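Local coordinates for protein gamma-glutamyltranspeptidase (PDB 6J3I) that probably cleaves or transfers gamma-glutamyl-type amide bonds, as an LmbA-like gamma-glutamyltranspeptidase homologue of the Ntn-hydrolase clan, at residues V72-G77 against C271-W276; A259-D264 against Q278-L283. The protein carries 1 engineered substitution. All blocks are in the same frame, centred on the assembly; numbering follows the deposited sequence.

Contact 1: residues V72-G77 against C271-W276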
ATOM      1  N   VAL A  72      -1.070  -4.008 -19.846  1.00 36.30           N
ATOM      2  CA  VAL A  72      -1.037  -3.776 -18.406  1.00 35.17           C
ATOM      3  C   VAL A  72       0.426  -3.734 -17.972  1.00 33.94           C
ATOM      4  O   VAL A  72       1.215  -4.624 -18.310  1.00 33.32           O
ATOM      5  CB  VAL A  72      -1.793  -4.865 -17.620  1.00 35.04           C
ATOM      6  CG1 VAL A  72      -1.585  -4.722 -16.110  1.00 34.80           C
ATOM      7  CG2 VAL A  72      -3.272  -4.779 -17.935  1.00 35.52           C
ATOM      8  N   ARG A  73       0.769  -2.701 -17.212  1.00 33.11           N
ATOM      9  CA  ARG A  73       2.155  -2.416 -16.871  1.00 33.23           C
ATOM     10  C   ARG A  73       2.267  -1.943 -15.422  1.00 30.06           C
ATOM     11  O   ARG A  73       1.362  -1.289 -14.900  1.00 28.90           O
ATOM     12  CB  ARG A  73       2.702  -1.368 -17.842  1.00 35.88           C
ATOM     13  CG  ARG A  73       4.209  -1.375 -18.000  1.00 38.15           C
ATOM     14  CD  ARG A  73       4.739  -2.451 -18.945  1.00 39.63           C
ATOM     15  NE  ARG A  73       6.154  -2.172 -19.235  1.00 41.43           N
ATOM     16  CZ  ARG A  73       7.136  -3.066 -19.388  1.00 41.53           C
ATOM     17  NH1 ARG A  73       6.928  -4.384 -19.304  1.00 42.15           N
ATOM     18  NH2 ARG A  73       8.365  -2.621 -19.630  1.00 41.83           N
ATOM     19  N   VAL A  74       3.370  -2.317 -14.776  1.00 27.54           N
ATOM     20  CA  VAL A  74       3.675  -1.904 -13.404  1.00 25.50           C
ATOM     21  C   VAL A  74       4.655  -0.738 -13.472  1.00 24.42           C
ATOM     22  O   VAL A  74       5.599  -0.765 -14.254  1.00 25.29           O
ATOM     23  CB  VAL A  74       4.278  -3.072 -12.576  1.00 24.84           C
ATOM     24  CG1 VAL A  74       4.842  -2.605 -11.235  1.00 24.57           C
ATOM     25  CG2 VAL A  74       3.228  -4.150 -12.344  1.00 24.51           C
ATOM     26  N   LEU A  75       4.420   0.284 -12.659  1.00 23.43           N
ATOM     27  CA  LEU A  75       5.403   1.338 -12.431  1.00 22.86           C
ATOM     28  C   LEU A  75       5.846   1.261 -10.979  1.00 22.17           C
ATOM     29  O   LEU A  75       5.065   1.536 -10.055  1.00 21.40           O
ATOM     30  CB  LEU A  75       4.847   2.724 -12.770  1.00 23.02           C
ATOM     31  CG  LEU A  75       5.739   3.957 -12.535  1.00 23.21           C
ATOM     32  CD1 LEU A  75       7.197   3.783 -12.935  1.00 22.98           C
ATOM     33  CD2 LEU A  75       5.148   5.148 -13.279  1.00 23.81           C
ATOM     34  N   CYS A  76       7.114   0.889 -10.804  1.00 21.42           N
ATOM     35  CA  CYS A  76       7.681   0.595  -9.503  1.00 20.72           C
ATOM     36  C   CYS A  76       8.234   1.845  -8.865  1.00 20.46           C
ATOM     37  O   CYS A  76       9.337   2.284  -9.203  1.00 21.30           O
ATOM     38  CB  CYS A  76       8.802  -0.425  -9.620  1.00 20.55           C
ATOM     39  SG  CYS A  76       9.655  -0.650  -8.046  1.00 20.67           S
ATOM     40  N   GLY A  77       7.472   2.403  -7.930  1.00 19.60           N
ATOM     41  CA  GLY A  77       7.951   3.503  -7.095  1.00 19.28           C
ATOM     42  C   GLY A  77       8.344   3.069  -5.695  1.00 18.91           C
ATOM     43  O   GLY A  77       8.223   3.854  -4.745  1.00 18.38           O
ATOM     44  N   CYS A 271      -3.908  -8.987 -12.215  1.00 25.35           N
ATOM     45  CA  CYS A 271      -2.574  -8.396 -12.398  1.00 24.60           C
ATOM     46  C   CYS A 271      -2.088  -7.701 -11.132  1.00 24.52           C
ATOM     47  O   CYS A 271      -2.837  -6.940 -10.518  1.00 24.84           O
ATOM     48  CB  CYS A 271      -2.591  -7.371 -13.530  1.00 24.33           C
ATOM     49  SG  CYS A 271      -3.219  -8.023 -15.089  1.00 23.47           S
ATOM     50  N   LYS A 272      -0.824  -7.954 -10.775  1.00 24.21           N
ATOM     51  CA  LYS A 272      -0.194  -7.434  -9.557  1.00 23.58           C
ATOM     52  C   LYS A 272       1.239  -7.011  -9.839  1.00 23.23           C
ATOM     53  O   LYS A 272       1.769  -7.266 -10.922  1.00 23.70           O
ATOM     54  CB  LYS A 272      -0.158  -8.508  -8.465  1.00 23.54           C
ATOM     55  CG  LYS A 272      -1.463  -9.241  -8.210  1.00 23.11           C
ATOM     56  CD  LYS A 272      -2.472  -8.357  -7.505  1.00 23.23           C
ATOM     57  CE  LYS A 272      -2.237  -8.335  -6.004  1.00 23.57           C
ATOM     58  NZ  LYS A 272      -2.841  -7.149  -5.341  1.00 23.78           N
ATOM     59  N   ALA A 273       1.861  -6.386  -8.844  1.00 22.78           N
ATOM     60  CA  ALA A 273       3.306  -6.113  -8.861  1.00 22.37           C
ATOM     61  C   ALA A 273       4.084  -7.400  -8.608  1.00 22.22           C
ATOM     62  O   ALA A 273       3.554  -8.334  -8.021  1.00 22.02           O
ATOM     63  CB  ALA A 273       3.654  -5.080  -7.807  1.00 22.18           C
ATOM     64  N   GLY A 274       5.339  -7.441  -9.050  1.00 22.37           N
ATOM     65  CA  GLY A 274       6.209  -8.610  -8.854  1.00 22.11           C
ATOM     66  C   GLY A 274       6.522  -8.922  -7.393  1.00 22.10           C
ATOM     67  O   GLY A 274       6.156  -8.152  -6.496  1.00 22.50           O
ATOM     68  N   PRO A 275       7.243 -10.032  -7.137  1.00 21.64           N
ATOM     69  CA  PRO A 275       7.431 -10.525  -5.762  1.00 21.60           C
ATOM     70  C   PRO A 275       8.377  -9.720  -4.857  1.00 21.61           C
ATOM     71  O   PRO A 275       8.594 -10.110  -3.710  1.00 22.72           O
ATOM     72  CB  PRO A 275       7.947 -11.945  -5.966  1.00 21.47           C
ATOM     73  CG  PRO A 275       8.576 -11.939  -7.318  1.00 21.89           C
ATOM     74  CD  PRO A 275       8.072 -10.768  -8.105  1.00 21.55           C
ATOM     75  N   TRP A 276       8.927  -8.621  -5.362  1.00 21.10           N
ATOM     76  CA  TRP A 276       9.455  -7.548  -4.502  1.00 20.90           C
ATOM     77  C   TRP A 276       8.371  -6.849  -3.660  1.00 20.68           C
ATOM     78  O   TRP A 276       8.688  -6.065  -2.763  1.00 20.39           O
ATOM     79  CB  TRP A 276      10.240  -6.507  -5.314  1.00 21.18           C
ATOM     80  CG  TRP A 276       9.508  -5.923  -6.474  1.00 21.34           C
ATOM     81  CD1 TRP A 276       9.553  -6.362  -7.760  1.00 21.65           C
ATOM     82  CD2 TRP A 276       8.634  -4.787  -6.466  1.00 21.31           C
ATOM     83  NE1 TRP A 276       8.753  -5.582  -8.559  1.00 21.81           N
ATOM     84  CE2 TRP A 276       8.180  -4.603  -7.793  1.00 21.82           C
ATOM     85  CE3 TRP A 276       8.190  -3.910  -5.470  1.00 21.16           C
ATOM     86  CZ2 TRP A 276       7.296  -3.568  -8.154  1.00 21.75           C
ATOM     87  CZ3 TRP A 276       7.313  -2.880  -5.826  1.00 21.47           C
ATOM     88  CH2 TRP A 276       6.879  -2.718  -7.161  1.00 21.58           C
TER
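Cys76 lays its sulfur over one face of the Trp276 indole, a sulfur-aromatic contact in the beta-sheet core of this Ntn-hydrolase-clan enzyme. SG stands 3.8 Å from the centroid of the Trp276 six-membered ring, 22° off its normal. The opposite face carries Gly274 O toward its rim, while Val74 CG1 comes up at the ring edge, 4.1 Å from Trp276 CZ2. The other Val74 branch, CG2, rests on the backbone, 3.7 Å from Lys272 O. Farther along, Val72 CG1 meets Cys271 SG at 3.8 Å. Strands 73-77 and 268-272 are not neighbours: strand 256-265 lies between them in the sheet, and no hydrogen bond joins the two segments, whose gap is bridged by side chains. Trp276 is held from outside by Glu258, which accepts a hydrogen bond from NE1, and by a cation-pi contact with Arg478. Replacing Trp276 by an alanine is likely to leave Cys76 SG and Val74 CG1 facing a gap and Glu258 OE1 without its indole donor. Trp276 CG sits between backbone N and carbonyl carbon (chi1 53°), which swings the indole back toward the strand and sets CH2 3.6 Å from Cys76 SG.

Contact 2: residues A259-D264 against Q278-L283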
ATOM      1  N   ALA A 259       6.740  -5.670 -16.265  1.00 23.78           N
ATOM      2  CA  ALA A 259       5.571  -6.492 -16.513  1.00 23.54           C
ATOM      3  C   ALA A 259       4.950  -6.860 -15.179  1.00 23.71           C
ATOM      4  O   ALA A 259       5.659  -6.988 -14.181  1.00 24.23           O
ATOM      5  CB  ALA A 259       5.956  -7.760 -17.262  1.00 23.41           C
ATOM      6  N   PRO A 260       3.622  -7.029 -15.146  1.00 23.37           N
ATOM      7  CA  PRO A 260       3.011  -7.506 -13.919  1.00 23.03           C
ATOM      8  C   PRO A 260       3.264  -8.983 -13.713  1.00 22.88           C
ATOM      9  O   PRO A 260       3.675  -9.678 -14.634  1.00 23.35           O
ATOM     10  CB  PRO A 260       1.520  -7.265 -14.156  1.00 23.28           C
ATOM     11  CG  PRO A 260       1.369  -7.310 -15.632  1.00 23.57           C
ATOM     12  CD  PRO A 260       2.616  -6.680 -16.163  1.00 23.50           C
ATOM     13  N   ALA A 261       3.035  -9.445 -12.492  1.00 22.64           N
ATOM     14  CA  ALA A 261       2.778 -10.847 -12.243  1.00 21.88           C
ATOM     15  C   ALA A 261       1.288 -11.001 -12.466  1.00 21.89           C
ATOM     16  O   ALA A 261       0.507 -10.181 -11.986  1.00 20.85           O
ATOM     17  CB  ALA A 261       3.149 -11.224 -10.825  1.00 21.66           C
ATOM     18  N   THR A 262       0.909 -12.043 -13.204  1.00 22.79           N
ATOM     19  CA  THR A 262      -0.483 -12.299 -13.587  1.00 23.21           C
ATOM     20  C   THR A 262      -0.839 -13.748 -13.272  1.00 23.72           C
ATOM     21  O   THR A 262       0.041 -14.601 -13.206  1.00 23.91           O
ATOM     22  CB  THR A 262      -0.719 -12.057 -15.096  1.00 22.90           C
ATOM     23  OG1 THR A 262      -0.046 -13.065 -15.856  1.00 23.70           O
ATOM     24  CG2 THR A 262      -0.208 -10.687 -15.537  1.00 22.68           C
ATOM     25  N   TYR A 263      -2.127 -14.013 -13.083  1.00 24.73           N
ATOM     26  CA  TYR A 263      -2.637 -15.380 -12.941  1.00 25.48           C
ATOM     27  C   TYR A 263      -4.072 -15.486 -13.453  1.00 26.02           C
ATOM     28  O   TYR A 263      -4.975 -14.815 -12.942  1.00 25.31           O
ATOM     29  CB  TYR A 263      -2.586 -15.854 -11.488  1.00 25.78           C
ATOM     30  CG  TYR A 263      -2.940 -17.317 -11.344  1.00 26.45           C
ATOM     31  CD1 TYR A 263      -2.099 -18.297 -11.872  1.00 27.04           C
ATOM     32  CD2 TYR A 263      -4.112 -17.730 -10.700  1.00 26.36           C
ATOM     33  CE1 TYR A 263      -2.405 -19.643 -11.766  1.00 27.22           C
ATOM     34  CE2 TYR A 263      -4.427 -19.082 -10.583  1.00 26.72           C
ATOM     35  CZ  TYR A 263      -3.566 -20.033 -11.126  1.00 27.06           C
ATOM     36  OH  TYR A 263      -3.824 -21.379 -11.038  1.00 26.43           O
ATOM     37  N   ASP A 264      -4.266 -16.343 -14.454  1.00 26.80           N
ATOM     38  CA  ASP A 264      -5.583 -16.627 -15.013  1.00 26.69           C
ATOM     39  C   ASP A 264      -6.387 -17.522 -14.071  1.00 26.72           C
ATOM     40  O   ASP A 264      -5.902 -18.553 -13.608  1.00 26.43           O
ATOM     41  CB  ASP A 264      -5.452 -17.308 -16.377  1.00 27.14           C
ATOM     42  CG  ASP A 264      -4.794 -16.416 -17.435  1.00 28.01           C
ATOM     43  OD1 ASP A 264      -4.537 -15.211 -17.197  1.00 27.12           O
ATOM     44  OD2 ASP A 264      -4.530 -16.943 -18.535  1.00 29.39           O
ATOM     45  N   GLN A 278       4.301  -7.962  -1.869  1.00 19.44           N
ATOM     46  CA  GLN A 278       3.466  -9.126  -1.543  1.00 19.65           C
ATOM     47  C   GLN A 278       2.445  -9.461  -2.635  1.00 19.75           C
ATOM     48  O   GLN A 278       1.782 -10.463  -2.542  1.00 19.26           O
ATOM     49  CB  GLN A 278       2.757  -8.964  -0.189  1.00 19.77           C
ATOM     50  CG  GLN A 278       1.662  -7.895  -0.120  1.00 19.74           C
ATOM     51  CD  GLN A 278       0.860  -7.941   1.178  1.00 19.88           C
ATOM     52  OE1 GLN A 278       0.400  -6.910   1.681  1.00 20.18           O
ATOM     53  NE2 GLN A 278       0.685  -9.140   1.725  1.00 19.61           N
ATOM     54  N   GLY A 279       2.313  -8.623  -3.661  1.00 20.27           N
ATOM     55  CA  GLY A 279       1.340  -8.824  -4.746  1.00 20.67           C
ATOM     56  C   GLY A 279       1.023 -10.239  -5.192  1.00 20.96           C
ATOM     57  O   GLY A 279      -0.153 -10.622  -5.288  1.00 20.60           O
ATOM     58  N   PRO A 280       2.066 -11.027  -5.472  1.00 21.19           N
ATOM     59  CA  PRO A 280       1.853 -12.405  -5.833  1.00 21.60           C
ATOM     60  C   PRO A 280       1.183 -13.317  -4.798  1.00 22.27           C
ATOM     61  O   PRO A 280       0.751 -14.394  -5.203  1.00 23.56           O
ATOM     62  CB  PRO A 280       3.259 -12.885  -6.163  1.00 21.81           C
ATOM     63  CG  PRO A 280       3.896 -11.681  -6.755  1.00 21.59           C
ATOM     64  CD  PRO A 280       3.404 -10.567  -5.880  1.00 21.27           C
ATOM     65  N   VAL A 281       1.080 -12.940  -3.514  1.00 22.65           N
ATOM     66  CA  VAL A 281       0.286 -13.784  -2.557  1.00 23.15           C
ATOM     67  C   VAL A 281      -1.179 -13.895  -2.936  1.00 22.90           C
ATOM     68  O   VAL A 281      -1.794 -14.924  -2.695  1.00 23.34           O
ATOM     69  CB  VAL A 281       0.262 -13.404  -1.037  1.00 23.89           C
ATOM     70  CG1 VAL A 281       0.996 -14.450  -0.211  1.00 24.23           C
ATOM     71  CG2 VAL A 281       0.738 -12.011  -0.724  1.00 24.27           C
ATOM     72  N   LEU A 282      -1.748 -12.828  -3.477  1.00 22.53           N
ATOM     73  CA  LEU A 282      -3.115 -12.892  -3.972  1.00 22.53           C
ATOM     74  C   LEU A 282      -3.212 -14.003  -5.021  1.00 22.29           C
ATOM     75  O   LEU A 282      -4.055 -14.902  -4.920  1.00 21.60           O
ATOM     76  CB  LEU A 282      -3.541 -11.556  -4.569  1.00 22.66           C
ATOM     77  CG  LEU A 282      -5.057 -11.384  -4.702  1.00 23.40           C
ATOM     78  CD1 LEU A 282      -5.445  -9.909  -4.616  1.00 23.78           C
ATOM     79  CD2 LEU A 282      -5.594 -12.003  -5.988  1.00 23.32           C
ATOM     80  N   LEU A 283      -2.316 -13.923  -6.001  1.00 21.94           N
ATOM     81  CA  LEU A 283      -2.182 -14.904  -7.075  1.00 21.72           C
ATOM     82  C   LEU A 283      -2.047 -16.333  -6.543  1.00 21.70           C
ATOM     83  O   LEU A 283      -2.771 -17.237  -6.975  1.00 21.63           O
ATOM     84  CB  LEU A 283      -0.990 -14.515  -7.982  1.00 21.79           C
ATOM     85  CG  LEU A 283      -1.245 -13.468  -9.085  1.00 21.84           C
ATOM     86  CD1 LEU A 283      -2.354 -12.479  -8.759  1.00 22.26           C
ATOM     87  CD2 LEU A 283       0.009 -12.710  -9.484  1.00 22.14           C
TER
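Leu283 points its branched end at strand 256-265 and fills the groove between Ala261 and Tyr263, in a helix-on-sheet contact of the layered Ntn-hydrolase architecture. The first turn of helix 280-288 lies over one side of the strand. Ala261 and Tyr263, two residues apart, both direct their CB toward the helix, whereas Thr262 between them turns its CB away.

The leucine touches the strand at two main points, one methyl and the branch carbon. CD2 reaches over the Ala261 peptide, 3.6 Å from Ala261 O and 3.7 Å from Ala261 CB, touching backbone and methyl together. The branch point serves the other neighbour: Leu283 CG lies 3.6 Å from Tyr263 CB. With CG anti to the carbonyl carbon (chi1 -83°), the leucine fork is directed from the helix into this groove.

Tyr263 meets the leucine chiefly through its methylene. Its CG lies anti to the backbone N (chi1 -173°), carrying the phenol along the flank of the helix, where CD2 comes to 4.0 Å from Leu283 O at an oblique angle.

No hydrogen bond crosses between the segments, and the fit is one of van der Waals contact, mostly between apolar groups. The polar backbone of the strand is engaged by the adjacent strand instead: Ala261 pairs with Lys272 and Tyr263 with Val270. Leu283 also touches the Lys272 side chain, and Leu282 packs on Val270 and on helix 506-519, extending the helix-sheet interface past this groove. Beside Leu283, the Ala261 methyl also meets the proline that precedes Val281, its CB 4.2 Å from Pro280 CG.

How the contacts relate
From the N terminus the chain first lays down strand 73-77, whose partner in contact 1 arrives 194 residues later, after an excursion that is about half helix. Strand 256-265 comes late in that excursion, just before strand 268-272 and the turn after it close contact 1; helix 280-288 follows, and contact 2 closes this short strand-strand-helix passage over 14 residues. The two contacts cross, their segments alternating as 72-77, 259-264, 271-276 and 278-283. Strand 256-265 lies between the strands of contact 1 and is itself the sheet side of contact 2, the two centres about 9 Å apart. Ala273 O packs 3.1 Å from Pro280 CD. Together they tie the early strand, hairpin 256-272 and helix 280-288 packed on it.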